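Local coordinates for anthranilate-CoA ligase (PDB 4WV3), which is a member of the ANL superfamily, with a large AMP-binding domain followed by a smaller C-terminal domain, at residues L16-L29 with M36-V48. Numbering follows the deposited sequence.
Sequences LERNLPVRANKTAL and MTFRQVSNEANQV
Phe38, on the first turn of helix 38-48, is clamped between Ala28 and Asn19. The methyl of Ala28 sits almost on the ring normal, its CB 3.5 Å from the centroid of the Phe38 ring, a CH-pi contact; alanine suits this place because its methyl is small enough to let the ring lie close against the strand. Asn19 CB covers the opposite face nearer the rim, and Leu16 CD1 meets the ring edge in plane. With CG turned away from its own carbonyl carbon (chi1 -75°), Phe38 drops the ring into this slot, alongside the aliphatic chain of Lys26. The Asn19 amide, 31° from the ring plane, is held by its ND2 bonding to Leu16 O and to Trp232 O.

Arg39 bends at chi2 and chi3, folding its guanidinium back over the loop: Leu20 CD1 lies over one face, 3.7 Å from Arg39 NH2, while Pro21 CB meets the edge. Further along the helix, Leu16 CD2 packs on Val41 CG1 and the Ser42 backbone. A water joins Ser42 OG to the carboxylate of Glu17 and the amide oxygen of Asn46, both of which also bind Lys82.

The backbone fixes the register. Ala24 O accepts from Arg39 N (3.2 Å), and Lys26 O from Phe38 N. At the helix start, Thr37 OG1 accepts from Gln40 N at 3.2 Å, and Gln40 OE1 accepts in return from Thr37 N at 2.9 Å, a reciprocal pairing that suits a short hydroxyl and a longer amide. In the hairpin, Met36 O takes Ala28 N (2.6 Å) and, weakly, Leu29 N. Two residues thus face one: a classic beta bulge in an antiparallel hairpin at the edge of the mixed sheet of the AMP-binding domain, leading directly into a helix opened by a Thr-Gln capping box.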
ATOM      1  N   LEU A  16     -18.284  -4.850  -7.772  1.00 19.23           N
ATOM      2  CA  LEU A  16     -19.411  -4.659  -6.871  1.00 19.86           C
ATOM      3  C   LEU A  16     -20.664  -5.351  -7.400  1.00 17.53           C
ATOM      4  O   LEU A  16     -21.384  -6.007  -6.650  1.00 20.75           O
ATOM      5  CB  LEU A  16     -19.684  -3.164  -6.688  1.00 19.20           C
ATOM      6  CG  LEU A  16     -21.076  -2.761  -6.192  1.00 20.15           C
ATOM      7  CD1 LEU A  16     -21.312  -3.228  -4.762  1.00 16.74           C
ATOM      8  CD2 LEU A  16     -21.274  -1.256  -6.315  1.00 14.97           C
ATOM      9  N   GLU A  17     -20.913  -5.208  -8.698  1.00 15.52           N
ATOM     10  CA  GLU A  17     -22.178  -5.637  -9.289  1.00 19.44           C
ATOM     11  C   GLU A  17     -22.280  -7.130  -9.611  1.00 23.34           C
ATOM     12  O   GLU A  17     -23.322  -7.595 -10.074  1.00 26.12           O
ATOM     13  CB  GLU A  17     -22.505  -4.797 -10.528  1.00 18.33           C
ATOM     14  CG  GLU A  17     -22.763  -3.331 -10.215  1.00 16.18           C
ATOM     15  CD  GLU A  17     -23.248  -2.549 -11.420  1.00 22.15           C
ATOM     16  OE1 GLU A  17     -23.396  -3.151 -12.505  1.00 28.53           O
ATOM     17  OE2 GLU A  17     -23.486  -1.331 -11.279  1.00 17.37           O
ATOM     18  N   ARG A  18     -21.210  -7.881  -9.365  1.00 21.32           N
ATOM     19  CA  ARG A  18     -21.263  -9.333  -9.534  1.00 21.45           C
ATOM     20  C   ARG A  18     -21.918  -9.969  -8.313  1.00 21.52           C
ATOM     21  O   ARG A  18     -22.165 -11.174  -8.283  1.00 30.11           O
ATOM     22  CB  ARG A  18     -19.866  -9.919  -9.760  1.00 15.66           C
ATOM     23  CG  ARG A  18     -18.944  -9.813  -8.555  1.00 16.73           C
ATOM     24  CD  ARG A  18     -17.487 -10.046  -8.933  1.00 17.29           C
ATOM     25  NE  ARG A  18     -17.190 -11.446  -9.228  1.00 19.94           N
ATOM     26  CZ  ARG A  18     -17.098 -11.951 -10.453  1.00 18.41           C
ATOM     27  NH1 ARG A  18     -17.284 -11.173 -11.511  1.00 25.53           N
ATOM     28  NH2 ARG A  18     -16.819 -13.237 -10.624  1.00 15.29           N
ATOM     29  N   ASN A  19     -22.197  -9.145  -7.308  1.00 19.46           N
ATOM     30  CA  ASN A  19     -22.850  -9.599  -6.086  1.00 28.18           C
ATOM     31  C   ASN A  19     -24.352  -9.351  -6.115  1.00 25.45           C
ATOM     32  O   ASN A  19     -25.103  -9.934  -5.336  1.00 26.16           O
ATOM     33  CB  ASN A  19     -22.242  -8.907  -4.867  1.00 24.30           C
ATOM     34  CG  ASN A  19     -20.779  -9.234  -4.686  1.00 21.93           C
ATOM     35  OD1 ASN A  19     -20.429 -10.323  -4.236  1.00 22.88           O
ATOM     36  ND2 ASN A  19     -19.913  -8.290  -5.035  1.00 24.45           N
ATOM     37  N   LEU A  20     -24.783  -8.469  -7.011  1.00 21.67           N
ATOM     38  CA  LEU A  20     -26.197  -8.158  -7.149  1.00 26.93           C
ATOM     39  C   LEU A  20     -26.851  -9.117  -8.140  1.00 27.49           C
ATOM     40  O   LEU A  20     -26.240  -9.484  -9.143  1.00 26.47           O
ATOM     41  CB  LEU A  20     -26.393  -6.704  -7.596  1.00 24.86           C
ATOM     42  CG  LEU A  20     -26.084  -5.598  -6.578  1.00 18.60           C
ATOM     43  CD1 LEU A  20     -26.615  -5.961  -5.197  1.00 25.39           C
ATOM     44  CD2 LEU A  20     -24.598  -5.279  -6.522  1.00 22.09           C
ATOM     45  N   PRO A  21     -28.100  -9.522  -7.863  1.00 32.55           N
ATOM     46  CA  PRO A  21     -28.886  -9.084  -6.707  1.00 27.38           C
ATOM     47  C   PRO A  21     -28.849 -10.067  -5.538  1.00 26.70           C
ATOM     48  O   PRO A  21     -29.538  -9.836  -4.545  1.00 30.46           O
ATOM     49  CB  PRO A  21     -30.300  -9.039  -7.276  1.00 28.32           C
ATOM     50  CG  PRO A  21     -30.321 -10.191  -8.236  1.00 20.92           C
ATOM     51  CD  PRO A  21     -28.919 -10.301  -8.810  1.00 24.36           C
ATOM     52  N   VAL A  22     -28.063 -11.135  -5.650  1.00 23.18           N
ATOM     53  CA  VAL A  22     -28.096 -12.208  -4.656  1.00 21.24           C
ATOM     54  C   VAL A  22     -27.703 -11.757  -3.243  1.00 26.38           C
ATOM     55  O   VAL A  22     -28.332 -12.155  -2.262  1.00 22.83           O
ATOM     56  CB  VAL A  22     -27.259 -13.439  -5.097  1.00 21.28           C
ATOM     57  CG1 VAL A  22     -25.816 -13.048  -5.382  1.00 19.39           C
ATOM     58  CG2 VAL A  22     -27.329 -14.542  -4.048  1.00 17.72           C
ATOM     59  N   ARG A  23     -26.679 -10.916  -3.143  1.00 28.97           N
ATOM     60  CA  ARG A  23     -26.231 -10.422  -1.847  1.00 20.37           C
ATOM     61  C   ARG A  23     -26.630  -8.967  -1.635  1.00 20.86           C
ATOM     62  O   ARG A  23     -25.890  -8.194  -1.028  1.00 20.22           O
ATOM     63  CB  ARG A  23     -24.715 -10.563  -1.709  1.00 20.99           C
ATOM     64  CG  ARG A  23     -24.206 -11.988  -1.806  1.00 25.12           C
ATOM     65  CD  ARG A  23     -22.711 -12.040  -1.544  1.00 22.26           C
ATOM     66  NE  ARG A  23     -22.152 -13.365  -1.799  1.00 31.00           N
ATOM     67  CZ  ARG A  23     -21.652 -13.748  -2.968  1.00 27.81           C
ATOM     68  NH1 ARG A  23     -21.639 -12.907  -3.994  1.00 25.80           N
ATOM     69  NH2 ARG A  23     -21.162 -14.972  -3.113  1.00 27.62           N
ATOM     70  N   ALA A  24     -27.807  -8.602  -2.135  1.00 20.54           N
ATOM     71  CA  ALA A  24     -28.293  -7.231  -2.038  1.00 20.63           C
ATOM     72  C   ALA A  24     -28.455  -6.766  -0.592  1.00 22.15           C
ATOM     73  O   ALA A  24     -28.252  -5.592  -0.287  1.00 23.67           O
ATOM     74  CB  ALA A  24     -29.607  -7.080  -2.791  1.00 22.29           C
ATOM     75  N   ASN A  25     -28.813  -7.690   0.294  1.00 22.30           N
ATOM     76  CA  ASN A  25     -29.090  -7.337   1.684  1.00 20.11           C
ATOM     77  C   ASN A  25     -27.980  -7.686   2.674  1.00 16.70           C
ATOM     78  O   ASN A  25     -28.131  -7.476   3.877  1.00 21.77           O
ATOM     79  CB  ASN A  25     -30.419  -7.945   2.138  1.00 26.39           C
ATOM     80  CG  ASN A  25     -31.615  -7.176   1.619  1.00 26.11           C
ATOM     81  OD1 ASN A  25     -31.481  -6.307   0.756  1.00 21.71           O
ATOM     82  ND2 ASN A  25     -32.794  -7.489   2.142  1.00 27.25           N
ATOM     83  N   LYS A  26     -26.871  -8.219   2.173  1.00 14.97           N
ATOM     84  CA  LYS A  26     -25.714  -8.461   3.027  1.00 14.50           C
ATOM     85  C   LYS A  26     -24.930  -7.169   3.219  1.00 17.03           C
ATOM     86  O   LYS A  26     -24.667  -6.449   2.256  1.00 17.45           O
ATOM     87  CB  LYS A  26     -24.800  -9.537   2.437  1.00 13.55           C
ATOM     88  CG  LYS A  26     -23.519  -9.731   3.237  1.00 10.52           C
ATOM     89  CD  LYS A  26     -22.616 -10.798   2.645  1.00 13.02           C
ATOM     90  CE  LYS A  26     -21.346 -10.944   3.475  1.00 11.18           C
ATOM     91  NZ  LYS A  26     -20.442 -12.007   2.957  1.00 18.61           N
ATOM     92  N   THR A  27     -24.561  -6.875   4.462  1.00 15.10           N
ATOM     93  CA  THR A  27     -23.777  -5.684   4.761  1.00 17.87           C
ATOM     94  C   THR A  27     -22.407  -5.770   4.095  1.00 16.85           C
ATOM     95  O   THR A  27     -21.636  -6.693   4.357  1.00 15.19           O
ATOM     96  CB  THR A  27     -23.594  -5.486   6.275  1.00 17.21           C
ATOM     97  OG1 THR A  27     -24.863  -5.606   6.932  1.00 17.41           O
ATOM     98  CG2 THR A  27     -23.002  -4.113   6.563  1.00 15.16           C
ATOM     99  N   ALA A  28     -22.113  -4.803   3.230  1.00 13.83           N
ATOM    100  CA  ALA A  28     -20.882  -4.821   2.448  1.00 14.31           C
ATOM    101  C   ALA A  28     -19.722  -4.114   3.149  1.00 18.94           C
ATOM    102  O   ALA A  28     -18.615  -4.647   3.219  1.00 16.39           O
ATOM    103  CB  ALA A  28     -21.120  -4.217   1.073  1.00 14.46           C
ATOM    104  N   LEU A  29     -19.976  -2.914   3.663  1.00 13.08           N
ATOM    105  CA  LEU A  29     -18.933  -2.155   4.348  1.00 18.77           C
ATOM    106  C   LEU A  29     -19.313  -1.769   5.778  1.00 18.17           C
ATOM    107  O   LEU A  29     -20.457  -1.407   6.055  1.00 14.26           O
ATOM    108  CB  LEU A  29     -18.526  -0.919   3.532  1.00 17.50           C
ATOM    109  CG  LEU A  29     -19.596   0.083   3.087  1.00 20.39           C
ATOM    110  CD1 LEU A  29     -19.856   1.139   4.152  1.00 20.25           C
ATOM    111  CD2 LEU A  29     -19.195   0.737   1.772  1.00 15.76           C
ATOM    112  N   MET A  36     -23.432  -0.234   5.261  1.00 20.75           N
ATOM    113  CA  MET A  36     -24.164  -0.319   4.005  1.00 19.98           C
ATOM    114  C   MET A  36     -24.217  -1.742   3.461  1.00 17.28           C
ATOM    115  O   MET A  36     -23.279  -2.521   3.633  1.00 15.75           O
ATOM    116  CB  MET A  36     -23.549   0.612   2.957  1.00 17.01           C
ATOM    117  CG  MET A  36     -23.448   2.063   3.393  1.00 22.80           C
ATOM    118  SD  MET A  36     -22.945   3.154   2.047  1.00 25.37           S
ATOM    119  CE  MET A  36     -24.383   3.061   0.985  1.00 16.59           C
ATOM    120  N   THR A  37     -25.325  -2.071   2.807  1.00 13.06           N
ATOM    121  CA  THR A  37     -25.448  -3.338   2.103  1.00 16.19           C
ATOM    122  C   THR A  37     -24.952  -3.154   0.676  1.00 14.96           C
ATOM    123  O   THR A  37     -24.723  -2.027   0.238  1.00 16.66           O
ATOM    124  CB  THR A  37     -26.906  -3.827   2.071  1.00 18.64           C
ATOM    125  OG1 THR A  37     -27.694  -2.939   1.268  1.00 18.72           O
ATOM    126  CG2 THR A  37     -27.483  -3.880   3.478  1.00 13.38           C
ATOM    127  N   PHE A  38     -24.784  -4.256  -0.048  1.00 14.25           N
ATOM    128  CA  PHE A  38     -24.333  -4.191  -1.434  1.00 14.99           C
ATOM    129  C   PHE A  38     -25.310  -3.409  -2.310  1.00 17.82           C
ATOM    130  O   PHE A  38     -24.901  -2.708  -3.236  1.00 19.52           O
ATOM    131  CB  PHE A  38     -24.118  -5.595  -2.003  1.00 12.80           C
ATOM    132  CG  PHE A  38     -22.868  -6.267  -1.511  1.00 14.65           C
ATOM    133  CD1 PHE A  38     -21.650  -6.030  -2.128  1.00 15.62           C
ATOM    134  CD2 PHE A  38     -22.910  -7.141  -0.437  1.00 17.99           C
ATOM    135  CE1 PHE A  38     -20.497  -6.648  -1.680  1.00 16.26           C
ATOM    136  CE2 PHE A  38     -21.759  -7.763   0.016  1.00 14.38           C
ATOM    137  CZ  PHE A  38     -20.552  -7.516  -0.607  1.00 15.97           C
ATOM    138  N   ARG A  39     -26.600  -3.529  -2.010  1.00 17.77           N
ATOM    139  CA  ARG A  39     -27.627  -2.804  -2.749  1.00 19.43           C
ATOM    140  C   ARG A  39     -27.530  -1.305  -2.487  1.00 16.10           C
ATOM    141  O   ARG A  39     -27.633  -0.496  -3.409  1.00 18.36           O
ATOM    142  CB  ARG A  39     -29.023  -3.316  -2.379  1.00 17.06           C
ATOM    143  CG  ARG A  39     -30.162  -2.568  -3.057  1.00 14.01           C
ATOM    144  CD  ARG A  39     -30.023  -2.610  -4.570  1.00 15.07           C
ATOM    145  NE  ARG A  39     -30.136  -3.967  -5.094  1.00 21.95           N
ATOM    146  CZ  ARG A  39     -29.829  -4.313  -6.340  1.00 29.45           C
ATOM    147  NH1 ARG A  39     -29.378  -3.400  -7.191  1.00 19.77           N
ATOM    148  NH2 ARG A  39     -29.964  -5.572  -6.736  1.00 20.01           N
ATOM    149  N   GLN A  40     -27.328  -0.944  -1.223  1.00 15.23           N
ATOM    150  CA  GLN A  40     -27.219   0.456  -0.827  1.00 18.06           C
ATOM    151  C   GLN A  40     -25.981   1.116  -1.422  1.00 17.00           C
ATOM    152  O   GLN A  40     -26.026   2.274  -1.839  1.00 16.05           O
ATOM    153  CB  GLN A  40     -27.208   0.581   0.697  1.00 17.96           C
ATOM    154  CG  GLN A  40     -28.534   0.219   1.344  1.00 17.92           C
ATOM    155  CD  GLN A  40     -28.448   0.134   2.854  1.00 13.62           C
ATOM    156  OE1 GLN A  40     -27.388  -0.144   3.413  1.00 16.53           O
ATOM    157  NE2 GLN A  40     -29.568   0.377   3.521  1.00 14.96           N
ATOM    158  N   VAL A  41     -24.877   0.376  -1.455  1.00 13.52           N
ATOM    159  CA  VAL A  41     -23.647   0.865  -2.065  1.00 15.11           C
ATOM    160  C   VAL A  41     -23.854   1.078  -3.561  1.00 17.93           C
ATOM    161  O   VAL A  41     -23.432   2.092  -4.117  1.00 13.68           O
ATOM    162  CB  VAL A  41     -22.475  -0.113  -1.845  1.00 13.19           C
ATOM    163  CG1 VAL A  41     -21.260   0.319  -2.647  1.00 14.29           C
ATOM    164  CG2 VAL A  41     -22.134  -0.205  -0.368  1.00 18.85           C
ATOM    165  N   SER A  42     -24.518   0.121  -4.203  1.00 16.70           N
ATOM    166  CA  SER A  42     -24.783   0.204  -5.633  1.00 19.16           C
ATOM    167  C   SER A  42     -25.708   1.371  -5.962  1.00 19.41           C
ATOM    168  O   SER A  42     -25.500   2.076  -6.949  1.00 19.91           O
ATOM    169  CB  SER A  42     -25.385  -1.103  -6.148  1.00 14.33           C
ATOM    170  OG  SER A  42     -25.676  -1.014  -7.531  1.00 10.50           O
ATOM    171  N   ASN A  43     -26.727   1.569  -5.131  1.00 17.12           N
ATOM    172  CA  ASN A  43     -27.666   2.668  -5.325  1.00 18.46           C
ATOM    173  C   ASN A  43     -26.994   4.029  -5.204  1.00 21.07           C
ATOM    174  O   ASN A  43     -27.204   4.913  -6.033  1.00 23.37           O
ATOM    175  CB  ASN A  43     -28.824   2.573  -4.331  1.00 15.78           C
ATOM    176  CG  ASN A  43     -29.734   1.393  -4.604  1.00 17.15           C
ATOM    177  OD1 ASN A  43     -29.816   0.904  -5.731  1.00 17.85           O
ATOM    178  ND2 ASN A  43     -30.427   0.930  -3.571  1.00 21.05           N
ATOM    179  N   GLU A  44     -26.181   4.189  -4.164  1.00 18.20           N
ATOM    180  CA  GLU A  44     -25.501   5.453  -3.917  1.00 17.71           C
ATOM    181  C   GLU A  44     -24.455   5.729  -4.992  1.00 22.90           C
ATOM    182  O   GLU A  44     -24.254   6.874  -5.396  1.00 18.56           O
ATOM    183  CB  GLU A  44     -24.866   5.458  -2.525  1.00 14.07           C
ATOM    184  CG  GLU A  44     -24.247   6.789  -2.129  1.00 25.13           C
ATOM    185  CD  GLU A  44     -24.052   6.918  -0.631  1.00 27.30           C
ATOM    186  OE1 GLU A  44     -25.020   6.665   0.117  1.00 29.11           O
ATOM    187  OE2 GLU A  44     -22.933   7.270  -0.200  1.00 23.08           O
ATOM    188  N   ALA A  45     -23.798   4.670  -5.458  1.00 18.19           N
ATOM    189  CA  ALA A  45     -22.802   4.793  -6.516  1.00 15.93           C
ATOM    190  C   ALA A  45     -23.454   5.234  -7.822  1.00 18.65           C
ATOM    191  O   ALA A  45     -22.892   6.039  -8.566  1.00 14.29           O
ATOM    192  CB  ALA A  45     -22.061   3.479  -6.706  1.00 13.14           C
ATOM    193  N   ASN A  46     -24.640   4.702  -8.095  1.00 18.05           N
ATOM    194  CA  ASN A  46     -25.389   5.084  -9.286  1.00 20.17           C
ATOM    195  C   ASN A  46     -25.855   6.533  -9.211  1.00 20.09           C
ATOM    196  O   ASN A  46     -25.971   7.213 -10.231  1.00 20.00           O
ATOM    197  CB  ASN A  46     -26.581   4.151  -9.501  1.00 17.22           C
ATOM    198  CG  ASN A  46     -26.158   2.743  -9.867  1.00 21.50           C
ATOM    199  OD1 ASN A  46     -25.050   2.526 -10.357  1.00 20.75           O
ATOM    200  ND2 ASN A  46     -27.040   1.779  -9.633  1.00 17.68           N
ATOM    201  N   GLN A  47     -26.117   7.000  -7.995  1.00 18.31           N
ATOM    202  CA  GLN A  47     -26.469   8.396  -7.774  1.00 18.84           C
ATOM    203  C   GLN A  47     -25.256   9.287  -8.007  1.00 20.87           C
ATOM    204  O   GLN A  47     -25.373  10.369  -8.583  1.00 18.23           O
ATOM    205  CB  GLN A  47     -27.011   8.599  -6.359  1.00 22.52           C
ATOM    206  CG  GLN A  47     -28.390   8.004  -6.135  1.00 24.20           C
ATOM    207  CD  GLN A  47     -28.921   8.272  -4.742  1.00 22.43           C
ATOM    208  OE1 GLN A  47     -28.207   8.117  -3.752  1.00 25.23           O
ATOM    209  NE2 GLN A  47     -30.180   8.686  -4.660  1.00 24.19           N
ATOM    210  N   VAL A  48     -24.095   8.822  -7.556  1.00 18.39           N
ATOM    211  CA  VAL A  48     -22.843   9.538  -7.768  1.00 16.54           C
ATOM    212  C   VAL A  48     -22.532   9.638  -9.257  1.00 20.89           C
ATOM    213  O   VAL A  48     -22.192  10.711  -9.757  1.00 21.44           O
ATOM    214  CB  VAL A  48     -21.669   8.854  -7.037  1.00 19.47           C
ATOM    215  CG1 VAL A  48     -20.336   9.427  -7.500  1.00 16.21           C
ATOM    216  CG2 VAL A  48     -21.825   9.001  -5.532  1.00 17.40           C
TER
HETATM  217  O   HOH W   1     -23.692   0.195  -8.943  1.00 16.83           O
HETATM  218  O   HOH W   2     -30.336  -3.166   1.180  1.00 25.96           O